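Local coordinates for protein putative fructosamine-3-kinase (Thermobifida fusca YX, PDB 3F7W) that is a putative fructosamine-3-kinase that probably transfers phosphate to sugar-modified amines, at residues Pro41-Ala51 and Ala80-Trp91; Leu54-Gly64 and Thr123-Leu131. All blocks are in the same frame, centred on the assembly; numbering follows the deposited sequence.

Contact 1 of 2, residues Pro41-Ala51 and Ala80-Trp91; sequences PLFVKALPDDA and AGWDDRTLAMEW. With EDO (1,2-ethanediol), chain F; EDO (1,2-ethanediol), chain G.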
loop_
_atom_site.group_PDB
_atom_site.type_symbol
_atom_site.label_atom_id
_atom_site.label_comp_id
_atom_site.label_asym_id
_atom_site.label_seq_id
_atom_site.Cartn_x
_atom_site.Cartn_y
_atom_site.Cartn_z
ATOM N N PRO A 41 -8.460 22.624 -0.710
ATOM C CA PRO A 41 -8.094 21.859 0.463
ATOM C C PRO A 41 -6.955 20.873 0.168
ATOM O O PRO A 41 -6.883 20.310 -0.925
ATOM C CB PRO A 41 -9.375 21.098 0.776
ATOM C CG PRO A 41 -9.949 20.794 -0.590
ATOM C CD PRO A 41 -9.533 21.950 -1.478
ATOM N N LEU A 42 -6.124 20.660 1.178
ATOM C CA LEU A 42 -4.991 19.775 1.141
ATOM C C LEU A 42 -5.047 18.836 2.331
ATOM O O LEU A 42 -5.424 19.246 3.434
ATOM C CB LEU A 42 -3.696 20.575 1.200
ATOM C CG LEU A 42 -3.398 21.603 0.112
ATOM C CD1 LEU A 42 -2.037 22.257 0.445
ATOM C CD2 LEU A 42 -3.416 20.925 -1.284
ATOM N N PHE A 43 -4.657 17.588 2.099
ATOM C CA PHE A 43 -4.436 16.620 3.164
ATOM C C PHE A 43 -2.938 16.677 3.482
ATOM O O PHE A 43 -2.118 16.505 2.592
ATOM C CB PHE A 43 -4.844 15.223 2.742
ATOM C CG PHE A 43 -4.600 14.167 3.807
ATOM C CD1 PHE A 43 -5.215 14.259 5.026
ATOM C CD2 PHE A 43 -3.816 13.057 3.547
ATOM C CE1 PHE A 43 -5.018 13.292 5.994
ATOM C CE2 PHE A 43 -3.630 12.082 4.533
ATOM C CZ PHE A 43 -4.227 12.224 5.746
ATOM N N VAL A 44 -2.605 16.895 4.746
ATOM C CA VAL A 44 -1.207 17.117 5.146
ATOM C C VAL A 44 -0.857 16.156 6.290
ATOM O O VAL A 44 -1.604 16.065 7.290
ATOM C CB VAL A 44 -0.980 18.585 5.548
ATOM C CG1 VAL A 44 0.443 18.836 6.032
ATOM C CG2 VAL A 44 -1.374 19.567 4.365
ATOM N N LYS A 45 0.232 15.414 6.098
ATOM C CA LYS A 45 0.867 14.621 7.157
ATOM C C LYS A 45 2.078 15.404 7.621
ATOM O O LYS A 45 2.806 16.008 6.806
ATOM C CB LYS A 45 1.352 13.268 6.666
ATOM C CG LYS A 45 0.313 12.373 6.116
ATOM C CD LYS A 45 0.913 11.100 5.573
ATOM C CE LYS A 45 -0.179 10.205 4.980
ATOM N NZ LYS A 45 0.378 8.858 4.669
ATOM N N ALA A 46 2.311 15.395 8.917
ATOM C CA ALA A 46 3.445 16.143 9.465
ATOM C C ALA A 46 3.963 15.471 10.725
ATOM O O ALA A 46 3.203 15.152 11.627
ATOM C CB ALA A 46 3.050 17.592 9.773
ATOM N N LEU A 47 5.277 15.292 10.778
ATOM C CA LEU A 47 5.947 14.949 12.005
ATOM C C LEU A 47 6.004 16.198 12.886
ATOM O O LEU A 47 6.041 17.306 12.372
ATOM C CB LEU A 47 7.365 14.501 11.703
ATOM C CG LEU A 47 7.440 13.140 11.039
ATOM C CD1 LEU A 47 8.797 12.964 10.348
ATOM C CD2 LEU A 47 7.221 12.142 12.132
ATOM N N PRO A 48 5.988 16.024 14.201
ATOM C CA PRO A 48 6.100 17.228 15.035
ATOM C C PRO A 48 7.445 17.921 14.792
ATOM O O PRO A 48 8.432 17.255 14.475
ATOM C CB PRO A 48 6.006 16.689 16.470
ATOM C CG PRO A 48 5.507 15.303 16.365
ATOM C CD PRO A 48 5.877 14.795 14.996
ATOM N N ASP A 49 7.444 19.204 15.109
ATOM C CA ASP A 49 8.635 19.989 15.165
ATOM C C ASP A 49 9.627 19.361 16.124
ATOM O O ASP A 49 9.303 19.026 17.275
ATOM C CB ASP A 49 8.294 21.427 15.565
ATOM C CG ASP A 49 7.376 22.101 14.551
ATOM O OD1 ASP A 49 6.218 21.640 14.404
ATOM O OD2 ASP A 49 7.810 23.071 13.896
ATOM N N ASP A 50 10.831 19.179 15.595
ATOM C CA ASP A 50 11.968 18.669 16.337
ATOM C C ASP A 50 11.997 17.158 16.561
ATOM O O ASP A 50 13.023 16.636 16.981
ATOM C CB ASP A 50 12.084 19.405 17.678
ATOM C CG ASP A 50 12.384 20.879 17.503
ATOM O OD1 ASP A 50 13.331 21.201 16.743
ATOM O OD2 ASP A 50 11.680 21.707 18.127
ATOM N N ALA A 51 10.931 16.436 16.234
ATOM C CA ALA A 51 10.904 15.010 16.572
ATOM C C ALA A 51 11.854 14.241 15.649
ATOM O O ALA A 51 11.985 14.577 14.499
ATOM C CB ALA A 51 9.506 14.470 16.381
ATOM N N ALA A 80 1.258 18.259 -3.462
ATOM C CA ALA A 80 1.442 19.711 -3.552
ATOM C C ALA A 80 2.854 20.101 -3.102
ATOM O O ALA A 80 3.434 21.070 -3.582
ATOM C CB ALA A 80 0.407 20.427 -2.694
ATOM N N GLY A 81 3.419 19.329 -2.191
ATOM C CA GLY A 81 4.778 19.598 -1.711
ATOM C C GLY A 81 5.187 18.631 -0.628
ATOM O O GLY A 81 4.342 18.067 0.063
ATOM N N TRP A 82 6.491 18.462 -0.436
ATOM C CA TRP A 82 6.955 17.590 0.621
ATOM C C TRP A 82 8.399 17.847 1.016
ATOM O O TRP A 82 9.190 18.434 0.255
ATOM C CB TRP A 82 6.790 16.135 0.189
ATOM C CG TRP A 82 7.760 15.712 -0.854
ATOM C CD1 TRP A 82 7.669 15.925 -2.216
ATOM C CD2 TRP A 82 8.987 15.027 -0.638
ATOM N NE1 TRP A 82 8.754 15.387 -2.841
ATOM C CE2 TRP A 82 9.587 14.834 -1.905
ATOM C CE3 TRP A 82 9.637 14.537 0.500
ATOM C CZ2 TRP A 82 10.800 14.161 -2.063
ATOM C CZ3 TRP A 82 10.868 13.869 0.340
ATOM C CH2 TRP A 82 11.437 13.708 -0.923
ATOM N N ASP A 83 8.729 17.387 2.217
ATOM C CA ASP A 83 10.110 17.267 2.672
ATOM C C ASP A 83 10.141 16.127 3.658
ATOM O O ASP A 83 9.170 15.401 3.783
ATOM C CB ASP A 83 10.643 18.576 3.247
ATOM C CG ASP A 83 9.917 19.027 4.514
ATOM O OD1 ASP A 83 9.219 18.233 5.171
ATOM O OD2 ASP A 83 10.089 20.218 4.820
ATOM N N ASP A 84 11.259 15.929 4.356
ATOM C CA ASP A 84 11.372 14.754 5.234
ATOM C C ASP A 84 10.421 14.822 6.436
ATOM O O ASP A 84 10.260 13.825 7.135
ATOM C CB ASP A 84 12.796 14.578 5.758
ATOM C CG ASP A 84 13.791 14.245 4.666
ATOM O OD1 ASP A 84 13.431 13.563 3.687
ATOM O OD2 ASP A 84 14.949 14.680 4.796
ATOM N N ARG A 85 9.836 15.991 6.679
ATOM C CA ARG A 85 8.953 16.208 7.867
ATOM C C ARG A 85 7.447 16.344 7.521
ATOM O O ARG A 85 6.599 16.294 8.427
ATOM C CB ARG A 85 9.315 17.531 8.571
ATOM C CG ARG A 85 10.781 17.909 8.701
ATOM C CD ARG A 85 11.478 17.004 9.677
ATOM N NE ARG A 85 10.832 17.027 10.986
ATOM C CZ ARG A 85 11.125 16.187 11.971
ATOM N NH1 ARG A 85 12.042 15.232 11.811
ATOM N NH2 ARG A 85 10.473 16.273 13.094
ATOM N N THR A 86 7.141 16.607 6.238
ATOM C CA THR A 86 5.826 17.142 5.829
ATOM C C THR A 86 5.472 16.583 4.448
ATOM O O THR A 86 6.331 16.480 3.560
ATOM C CB THR A 86 5.848 18.656 5.729
ATOM O OG1 THR A 86 6.580 19.213 6.827
ATOM C CG2 THR A 86 4.440 19.261 5.697
ATOM N N LEU A 87 4.222 16.193 4.282
ATOM C CA LEU A 87 3.730 15.754 2.990
ATOM C C LEU A 87 2.328 16.352 2.814
ATOM O O LEU A 87 1.450 16.112 3.642
ATOM C CB LEU A 87 3.719 14.223 2.918
ATOM C CG LEU A 87 3.139 13.537 1.680
ATOM C CD1 LEU A 87 3.814 13.999 0.394
ATOM C CD2 LEU A 87 3.212 11.986 1.805
ATOM N N ALA A 88 2.180 17.189 1.784
ATOM C CA ALA A 88 0.937 17.922 1.461
ATOM C C ALA A 88 0.441 17.413 0.105
ATOM O O ALA A 88 1.202 17.425 -0.884
ATOM C CB ALA A 88 1.182 19.415 1.367
HETATM N N MSE A 89 -0.807 16.958 0.079
HETATM C CA MSE A 89 -1.407 16.393 -1.097
HETATM C C MSE A 89 -2.836 16.826 -1.240
HETATM O O MSE A 89 -3.432 17.404 -0.340
HETATM C CB MSE A 89 -1.341 14.864 -1.044
HETATM C CG MSE A 89 -2.226 14.226 -0.050
HETATM SE SE MSE A 89 -1.917 12.296 -0.063
HETATM C CE MSE A 89 -0.131 12.405 0.714
ATOM N N GLU A 90 -3.398 16.484 -2.391
ATOM C CA GLU A 90 -4.803 16.683 -2.680
ATOM C C GLU A 90 -5.713 16.106 -1.580
ATOM O O GLU A 90 -5.515 14.970 -1.124
ATOM C CB GLU A 90 -5.029 16.013 -4.039
ATOM C CG GLU A 90 -6.374 16.044 -4.602
ATOM C CD GLU A 90 -6.410 15.367 -5.985
ATOM O OE1 GLU A 90 -5.391 14.745 -6.418
ATOM O OE2 GLU A 90 -7.480 15.462 -6.622
ATOM N N TRP A 91 -6.685 16.895 -1.129
ATOM C CA TRP A 91 -7.696 16.458 -0.177
ATOM C C TRP A 91 -8.834 15.771 -0.925
ATOM O O TRP A 91 -9.282 16.266 -1.956
ATOM C CB TRP A 91 -8.257 17.646 0.617
ATOM C CG TRP A 91 -9.385 17.275 1.536
ATOM C CD1 TRP A 91 -10.732 17.322 1.253
ATOM C CD2 TRP A 91 -9.278 16.805 2.884
ATOM N NE1 TRP A 91 -11.451 16.880 2.337
ATOM C CE2 TRP A 91 -10.587 16.562 3.351
ATOM C CE3 TRP A 91 -8.197 16.557 3.746
ATOM C CZ2 TRP A 91 -10.845 16.083 4.632
ATOM C CZ3 TRP A 91 -8.453 16.067 5.008
ATOM C CH2 TRP A 91 -9.772 15.858 5.457
HETATM C C1 EDO F . 7.466 14.803 -6.703
HETATM O O1 EDO F . 6.788 15.383 -5.587
HETATM C C2 EDO F . 8.670 13.996 -6.240
HETATM O O2 EDO F . 9.629 14.926 -5.733
HETATM C C1 EDO G . 3.828 8.913 6.540
HETATM O O1 EDO G . 2.722 8.011 6.406
HETATM C C2 EDO G . 4.974 8.345 5.766
HETATM O O2 EDO G . 4.569 8.443 4.422
#
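Arg-85 grips the loop after strand 41-46 by two backbone carbonyls. Its NH1 and NH2 meet Ala-51 O end-on, NH1 at 2.8 Å. NH2 also donates to Pro-48 O at 2.7 Å, and both oxygens lie close to the guanidinium plane. Leu-47 CB sits over one face of that group, 3.8 Å from NH2. The chain bends at chi2 (-70°) and chi3 (-57°), which brings the guanidinium back to the loop. Pro-48 O also takes Ala-51 N, closing a type II turn. At the strands' other end, Phe-43 CD1 meets Trp-91 CZ3 at 3.7 Å, the side chains crossing at about a right angle. Met-89, a selenomethionine, runs beside Phe-43, its CG at the ring edge.

Strands 41-46 and 86-90 are antiparallel neighbours in the five-stranded sheet of the N-terminal lobe of this kinase-like fold. Phe-43 N donates to Met-89 O at 2.7 Å, and Lys-45 pairs with Leu-87 in both directions. Val-44 CG2 packs on Ala-88 CB at 3.9 Å, on the face covered by helix 3-13. Ala-80 and Gly-81 both donate to Ala-88 O, a classic beta bulge. Arg-85 N donates to Asp-83 OD1 at 2.8 Å, an Asx turn in the hairpin bend.

Contact 2 of 2, residues Leu54-Gly64 and Thr123-Leu131; sequences LDGLFRAEALG and TWDGYIGPL. With EDO (1,2-ethanediol), chain G.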
loop_
_atom_site.group_PDB
_atom_site.type_symbol
_atom_site.label_atom_id
_atom_site.label_comp_id
_atom_site.label_asym_id
_atom_site.label_seq_id
_atom_site.Cartn_x
_atom_site.Cartn_y
_atom_site.Cartn_z
ATOM N N LEU A 54 12.162 8.584 11.072
ATOM C CA LEU A 54 12.773 7.524 10.289
ATOM C C LEU A 54 13.348 8.023 8.993
ATOM O O LEU A 54 12.672 8.732 8.223
ATOM C CB LEU A 54 11.753 6.388 10.050
ATOM C CG LEU A 54 11.516 5.470 11.249
ATOM C CD1 LEU A 54 10.171 4.749 11.153
ATOM C CD2 LEU A 54 12.693 4.472 11.431
ATOM N N ASP A 55 14.588 7.620 8.708
ATOM C CA ASP A 55 15.315 7.948 7.469
ATOM C C ASP A 55 14.572 7.628 6.148
ATOM O O ASP A 55 14.482 6.457 5.781
ATOM C CB ASP A 55 16.649 7.158 7.486
ATOM C CG ASP A 55 17.441 7.283 6.197
ATOM O OD1 ASP A 55 17.339 8.353 5.543
ATOM O OD2 ASP A 55 18.175 6.311 5.854
ATOM N N GLY A 56 14.103 8.647 5.402
ATOM C CA GLY A 56 13.485 8.376 4.114
ATOM C C GLY A 56 12.021 7.973 4.169
ATOM O O GLY A 56 11.448 7.547 3.161
ATOM N N LEU A 57 11.394 8.113 5.327
ATOM C CA LEU A 57 10.006 7.676 5.488
ATOM C C LEU A 57 9.039 8.463 4.576
ATOM O O LEU A 57 8.284 7.886 3.763
ATOM C CB LEU A 57 9.597 7.844 6.950
ATOM C CG LEU A 57 8.173 7.454 7.388
ATOM C CD1 LEU A 57 8.072 5.969 7.485
ATOM C CD2 LEU A 57 7.852 8.108 8.736
ATOM N N PHE A 58 9.045 9.779 4.735
ATOM C CA PHE A 58 8.160 10.612 3.923
ATOM C C PHE A 58 8.555 10.553 2.452
ATOM O O PHE A 58 7.682 10.535 1.587
ATOM C CB PHE A 58 8.120 12.049 4.442
ATOM C CG PHE A 58 7.182 12.233 5.601
ATOM C CD1 PHE A 58 7.285 11.427 6.732
ATOM C CD2 PHE A 58 6.230 13.214 5.602
ATOM C CE1 PHE A 58 6.408 11.585 7.815
ATOM C CE2 PHE A 58 5.357 13.373 6.701
ATOM C CZ PHE A 58 5.442 12.542 7.780
ATOM N N ARG A 59 9.852 10.500 2.186
ATOM C CA ARG A 59 10.356 10.353 0.833
ATOM C C ARG A 59 9.743 9.156 0.111
ATOM O O ARG A 59 9.377 9.244 -1.056
ATOM C CB ARG A 59 11.868 10.207 0.878
ATOM C CG ARG A 59 12.514 9.788 -0.438
ATOM C CD ARG A 59 14.016 9.816 -0.286
ATOM N NE ARG A 59 14.469 11.195 -0.152
ATOM C CZ ARG A 59 14.923 11.949 -1.149
ATOM N NH1 ARG A 59 15.012 11.464 -2.382
ATOM N NH2 ARG A 59 15.285 13.201 -0.904
ATOM N N ALA A 60 9.643 8.029 0.804
ATOM C CA ALA A 60 9.102 6.812 0.193
ATOM C C ALA A 60 7.673 7.033 -0.297
ATOM O O ALA A 60 7.287 6.559 -1.390
ATOM C CB ALA A 60 9.149 5.628 1.228
ATOM N N GLU A 61 6.879 7.736 0.500
ATOM C CA GLU A 61 5.510 8.032 0.122
ATOM C C GLU A 61 5.467 9.106 -1.006
ATOM O O GLU A 61 4.720 8.928 -1.955
ATOM C CB GLU A 61 4.657 8.455 1.308
ATOM C CG GLU A 61 3.153 8.557 0.878
ATOM C CD GLU A 61 2.144 8.773 1.968
ATOM O OE1 GLU A 61 2.447 8.589 3.151
ATOM O OE2 GLU A 61 0.997 9.138 1.606
ATOM N N ALA A 62 6.243 10.180 -0.882
ATOM C CA ALA A 62 6.229 11.257 -1.915
ATOM C C ALA A 62 6.645 10.674 -3.277
ATOM O O ALA A 62 5.991 10.929 -4.321
ATOM C CB ALA A 62 7.129 12.445 -1.516
ATOM N N LEU A 63 7.742 9.924 -3.281
ATOM C CA LEU A 63 8.254 9.323 -4.522
ATOM C C LEU A 63 7.307 8.246 -5.021
ATOM O O LEU A 63 7.079 8.103 -6.239
ATOM C CB LEU A 63 9.667 8.789 -4.345
ATOM C CG LEU A 63 10.778 9.835 -4.044
ATOM C CD1 LEU A 63 12.164 9.200 -4.134
ATOM C CD2 LEU A 63 10.690 11.039 -4.975
ATOM N N GLY A 64 6.738 7.480 -4.092
ATOM C CA GLY A 64 5.812 6.415 -4.459
ATOM C C GLY A 64 4.535 6.984 -5.055
ATOM O O GLY A 64 4.046 6.470 -6.038
ATOM N N THR A 123 13.599 2.277 -6.575
ATOM C CA THR A 123 14.888 2.959 -6.497
ATOM C C THR A 123 15.054 3.690 -5.163
ATOM O O THR A 123 16.128 4.156 -4.859
ATOM C CB THR A 123 15.090 3.954 -7.688
ATOM O OG1 THR A 123 14.007 4.879 -7.732
ATOM C CG2 THR A 123 15.178 3.210 -9.019
ATOM N N TRP A 124 13.993 3.792 -4.369
ATOM C CA TRP A 124 14.044 4.442 -3.058
ATOM C C TRP A 124 13.850 3.402 -1.945
ATOM O O TRP A 124 13.217 2.362 -2.146
ATOM C CB TRP A 124 12.980 5.556 -2.963
ATOM C CG TRP A 124 11.602 5.036 -3.113
ATOM C CD1 TRP A 124 10.844 4.451 -2.144
ATOM C CD2 TRP A 124 10.829 4.995 -4.317
ATOM N NE1 TRP A 124 9.655 4.029 -2.668
ATOM C CE2 TRP A 124 9.619 4.343 -4.007
ATOM C CE3 TRP A 124 11.063 5.392 -5.642
ATOM C CZ2 TRP A 124 8.635 4.123 -4.953
ATOM C CZ3 TRP A 124 10.066 5.188 -6.586
ATOM C CH2 TRP A 124 8.863 4.559 -6.232
ATOM N N ASP A 125 14.349 3.695 -0.752
ATOM C CA ASP A 125 14.195 2.788 0.388
ATOM C C ASP A 125 12.743 2.746 0.825
ATOM O O ASP A 125 12.077 3.783 0.890
ATOM C CB ASP A 125 15.045 3.246 1.565
ATOM C CG ASP A 125 16.569 3.116 1.306
ATOM O OD1 ASP A 125 17.007 2.366 0.410
ATOM O OD2 ASP A 125 17.318 3.757 2.050
ATOM N N GLY A 126 12.233 1.554 1.103
ATOM C CA GLY A 126 10.825 1.414 1.403
ATOM C C GLY A 126 10.433 1.321 2.855
ATOM O O GLY A 126 11.260 1.026 3.734
ATOM N N TYR A 127 9.154 1.590 3.092
ATOM C CA TYR A 127 8.510 1.400 4.378
ATOM C C TYR A 127 7.135 0.787 4.185
ATOM O O TYR A 127 6.418 1.060 3.189
ATOM C CB TYR A 127 8.344 2.727 5.146
ATOM C CG TYR A 127 9.635 3.229 5.740
ATOM C CD1 TYR A 127 10.038 2.798 7.007
ATOM C CD2 TYR A 127 10.495 4.046 5.014
ATOM C CE1 TYR A 127 11.246 3.217 7.561
ATOM C CE2 TYR A 127 11.691 4.484 5.569
ATOM C CZ TYR A 127 12.069 4.057 6.834
ATOM O OH TYR A 127 13.273 4.481 7.391
ATOM N N ILE A 128 6.741 0.038 5.208
ATOM C CA ILE A 128 5.383 -0.463 5.326
ATOM C C ILE A 128 4.990 -0.087 6.760
ATOM O O ILE A 128 5.529 -0.612 7.734
ATOM C CB ILE A 128 5.321 -1.966 4.959
ATOM C CG1 ILE A 128 3.857 -2.451 4.898
ATOM C CG2 ILE A 128 6.195 -2.848 5.928
ATOM C CD1 ILE A 128 3.045 -1.880 3.662
ATOM N N GLY A 129 4.110 0.906 6.870
ATOM C CA GLY A 129 3.957 1.691 8.092
ATOM C C GLY A 129 5.312 2.228 8.539
ATOM O O GLY A 129 6.044 2.774 7.718
ATOM N N PRO A 130 5.661 2.043 9.819
ATOM C CA PRO A 130 6.976 2.434 10.325
ATOM C C PRO A 130 8.069 1.382 10.113
ATOM O O PRO A 130 9.217 1.619 10.508
ATOM C CB PRO A 130 6.715 2.612 11.830
ATOM C CG PRO A 130 5.699 1.565 12.156
ATOM C CD PRO A 130 4.821 1.430 10.879
ATOM N N LEU A 131 7.747 0.224 9.529
ATOM C CA LEU A 131 8.752 -0.823 9.376
ATOM C C LEU A 131 9.498 -0.653 8.070
ATOM O O LEU A 131 8.851 -0.393 7.031
ATOM C CB LEU A 131 8.137 -2.237 9.377
ATOM C CG LEU A 131 7.525 -2.737 10.675
ATOM C CD1 LEU A 131 6.841 -4.128 10.433
ATOM C CD2 LEU A 131 8.586 -2.785 11.746
HETATM C C1 EDO G . 3.828 8.913 6.540
HETATM O O1 EDO G . 2.722 8.011 6.406
HETATM C C2 EDO G . 4.974 8.345 5.766
HETATM O O2 EDO G . 4.569 8.443 4.422
HETATM O O HOH W 1 18.618 5.820 3.313
HETATM O O HOH W 2 15.714 4.436 4.445
HETATM O O HOH W 3 12.848 6.485 1.162
#
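Leu-57 CD1 stands over one face of the Tyr-127 ring, 3.8 Å from its centroid, a CH-pi contact. Leu-57 CG is anti to the backbone N (chi1 180°), and the branch thus swings across to the ring. One to two turns further along the helix, Leu-63 CB lies over the six-membered ring of Trp-124, 4.1 Å from its centroid, also CH-pi, and Gly-64 N lies over a face of the same indole.

Apolar contacts fill in between. Ala-60 CB touches Trp-124 CD1 at 4.0 Å and approaches the edge of the Tyr-127 ring. Leu-54 CD1 reaches Pro-130 CB at 4.1 Å.

The helix belongs to the N-terminal lobe and probably corresponds to helix C of protein kinases. Gly-56 is its N-cap residue and the third residue of a type II turn, Leu-54 to Leu-57. Strand 126-128 opens a small hairpin with strand 131-133, and its Ile-128 packs on helices 141-159 and 251-270.

One direct hydrogen bond crosses the contact. Tyr-127 OH donates to Asp-55 O at 2.8 Å, from above the carbonyl plane (46° out of it). A phenylalanine here would probably leave Asp-55 O without this hydroxyl donor and the turn before the helix less firmly tied to the hairpin.

Water 3 donates to Gly-56 O at 2.7 Å and to Asp-125 O at 2.8 Å. Water 1 lies between Asp-55 OD2 and Asp-125 OD2 and may ease the repulsion of the two acids. Water 2 lies between Asp-55 O and Asp-125 OD2. Which acceptors these two serve is doubtful.

In the fold
The centres of contacts 1 and 2 lie about 14 Å apart, and their segments alternate along the chain. Helix 57-68 follows strand 41-46 and packs against the sheet, while its other side meets 123-131. The main tie is a salt bridge, Lys-45 NZ to Glu-61 OE1 at 2.6 Å. It probably corresponds to the strand-lysine to helix-C-glutamate pair of protein kinases, consistent with a nucleotide site here. Lys-45 also bridges to Asp-211. One ethanediol, probably from the crystallisation liquor, accepts from Lys-45 NZ and lies against Glu-61 OE1. Packing backs the tie: Trp-82 CD2 meets Ala-62 CB at 3.3 Å, and Leu-87 CD2 meets Glu-61 CD at 3.4 Å.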